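Local coordinates for putative uncharacterized protein (Staphylococcus aureus, PDB 3R2T) that is of unknown function but belongs to the staphylococcal superantigen-like proteins, a family of probably secreted toxin relatives with an OB-fold domain and a beta-grasp domain, at residues K98-L103 and D130-S135. Numbering follows the deposited sequence.
Sequences KFQVFL and DGRIFS
The carbonyl O of Ser135 accepts a nearly straight bond from Phe102 N (2.7 Å), and Val101 CA makes a CA-H...O contact with the same oxygen (3.2 Å). The bond belongs to the parallel pairing of strands 99-102 and 133-141, which closes the barrel of the OB-fold domain. Three further backbone bonds continue it: Ile133 N to Lys98 O, Gln100 N to Ile133 O and Ser135 N to Gln100 O, each 3.0 Å long, so that the backbone of Gln100 both gives and accepts. Phe99, Val101, Ile133 and Ser135 point into the barrel, Phe99 against Leu74 and Ala122, Val101 against Val120, Ile133 against Tyr72 and Ser135 against Ala122; there Phe99 CE1 rests on Ile133 CD1, and Ser135 OG is hydrogen-bonded to Val123 N. On the outer face Gln100, with CG anti to the backbone N (chi1 -180°) and the chain extended, runs alongside Phe134 and stacks its amide on the ring, NE2 over the ring face 3.7 Å from CZ. Phe102 meets this ring obliquely through CE2 and CZ, the planes inclined by 44°. Phe148 of the second subunit meets Phe102 edge-to-face, and Phe174 of that subunit packs on Phe134, so residues of both chains meet on this face. At the start of the pairing Arg132, bent at chi3 (-63°), brings its guanidinium across Lys98, whose CB sits over the centre of one guanidinium face. From there Arg132 NH1 donates to Phe99 O at 2.9 Å, the oxygen lying in the guanidinium plane while the nitrogen stands above the carbonyl plane.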
# COMPACT_ATOMS: atom_id res chain seq x y z
N LYS A 98 2.82 -13.74 -10.02
CA LYS A 98 1.76 -12.75 -10.21
C LYS A 98 2.23 -11.43 -9.61
O LYS A 98 2.76 -11.41 -8.51
CB LYS A 98 0.49 -13.20 -9.47
CG LYS A 98 -0.01 -14.62 -9.80
CD LYS A 98 -1.20 -14.98 -8.91
CE LYS A 98 -1.61 -16.46 -9.01
NZ LYS A 98 -2.09 -16.86 -10.36
N PHE A 99 2.01 -10.32 -10.33
CA PHE A 99 2.44 -9.01 -9.86
C PHE A 99 1.36 -7.96 -9.86
O PHE A 99 0.38 -8.05 -10.61
CB PHE A 99 3.57 -8.48 -10.74
CG PHE A 99 4.83 -9.28 -10.67
CD1 PHE A 99 5.77 -9.02 -9.69
CD2 PHE A 99 5.07 -10.30 -11.57
CE1 PHE A 99 6.93 -9.74 -9.62
CE2 PHE A 99 6.24 -11.02 -11.51
CZ PHE A 99 7.16 -10.75 -10.53
N GLN A 100 1.58 -6.94 -9.02
CA GLN A 100 0.70 -5.79 -8.90
C GLN A 100 1.58 -4.58 -8.62
O GLN A 100 2.06 -4.40 -7.51
CB GLN A 100 -0.33 -5.98 -7.80
CG GLN A 100 -1.27 -4.80 -7.64
CD GLN A 100 -2.51 -5.16 -6.86
OE1 GLN A 100 -3.10 -6.22 -7.07
NE2 GLN A 100 -2.94 -4.26 -5.98
N VAL A 101 1.75 -3.76 -9.64
CA VAL A 101 2.61 -2.61 -9.60
C VAL A 101 1.84 -1.34 -9.36
O VAL A 101 1.00 -0.93 -10.18
CB VAL A 101 3.35 -2.45 -10.93
CG1 VAL A 101 4.28 -1.23 -10.89
CG2 VAL A 101 4.13 -3.74 -11.23
N PHE A 102 2.15 -0.71 -8.24
CA PHE A 102 1.51 0.52 -7.85
C PHE A 102 2.21 1.68 -8.53
O PHE A 102 3.42 1.88 -8.35
CB PHE A 102 1.55 0.67 -6.34
CG PHE A 102 0.65 -0.29 -5.61
CD1 PHE A 102 -0.50 0.16 -5.00
CD2 PHE A 102 0.93 -1.66 -5.56
CE1 PHE A 102 -1.35 -0.73 -4.32
CE2 PHE A 102 0.09 -2.54 -4.89
CZ PHE A 102 -1.05 -2.07 -4.27
N LEU A 103 1.45 2.46 -9.31
CA LEU A 103 1.98 3.60 -10.03
C LEU A 103 1.90 4.83 -9.12
O LEU A 103 0.99 5.65 -9.24
CB LEU A 103 1.16 3.83 -11.29
CG LEU A 103 1.06 2.60 -12.20
CD1 LEU A 103 0.10 2.80 -13.37
CD2 LEU A 103 2.45 2.20 -12.69
N ASP A 130 -2.65 -14.69 -1.92
CA ASP A 130 -2.62 -15.57 -3.11
C ASP A 130 -1.30 -15.54 -3.88
O ASP A 130 -1.21 -16.02 -5.01
CB ASP A 130 -3.87 -15.43 -4.01
CG ASP A 130 -4.19 -13.98 -4.39
OD1 ASP A 130 -5.40 -13.71 -4.58
OD2 ASP A 130 -3.28 -13.13 -4.47
N GLY A 131 -0.27 -15.00 -3.23
CA GLY A 131 1.07 -14.95 -3.79
C GLY A 131 1.39 -13.78 -4.70
O GLY A 131 2.49 -13.72 -5.23
N ARG A 132 0.45 -12.85 -4.87
CA ARG A 132 0.69 -11.70 -5.74
C ARG A 132 1.63 -10.70 -5.04
O ARG A 132 1.42 -10.30 -3.90
CB ARG A 132 -0.62 -11.05 -6.21
CG ARG A 132 -0.44 -9.97 -7.29
CD ARG A 132 -1.78 -9.49 -7.85
NE ARG A 132 -2.53 -10.54 -8.54
CZ ARG A 132 -2.35 -10.91 -9.81
NH1 ARG A 132 -1.42 -10.34 -10.58
NH2 ARG A 132 -3.09 -11.88 -10.32
N ILE A 133 2.66 -10.30 -5.76
CA ILE A 133 3.71 -9.43 -5.26
C ILE A 133 3.41 -7.96 -5.50
O ILE A 133 3.31 -7.52 -6.64
CB ILE A 133 5.03 -9.80 -5.98
CG1 ILE A 133 5.37 -11.28 -5.69
CG2 ILE A 133 6.14 -8.90 -5.52
CD1 ILE A 133 6.47 -11.88 -6.59
N PHE A 134 3.28 -7.21 -4.41
CA PHE A 134 3.01 -5.77 -4.46
C PHE A 134 4.31 -5.00 -4.58
O PHE A 134 5.15 -5.06 -3.69
CB PHE A 134 2.28 -5.33 -3.19
CG PHE A 134 0.80 -5.66 -3.16
CD1 PHE A 134 0.30 -6.82 -3.73
CD2 PHE A 134 -0.07 -4.84 -2.47
CE1 PHE A 134 -1.07 -7.12 -3.67
CE2 PHE A 134 -1.44 -5.13 -2.39
CZ PHE A 134 -1.94 -6.27 -3.00
N SER A 135 4.46 -4.25 -5.66
CA SER A 135 5.66 -3.47 -5.90
C SER A 135 5.29 -2.08 -6.41
O SER A 135 4.16 -1.87 -6.91
CB SER A 135 6.56 -4.18 -6.91
OG SER A 135 7.81 -3.52 -7.07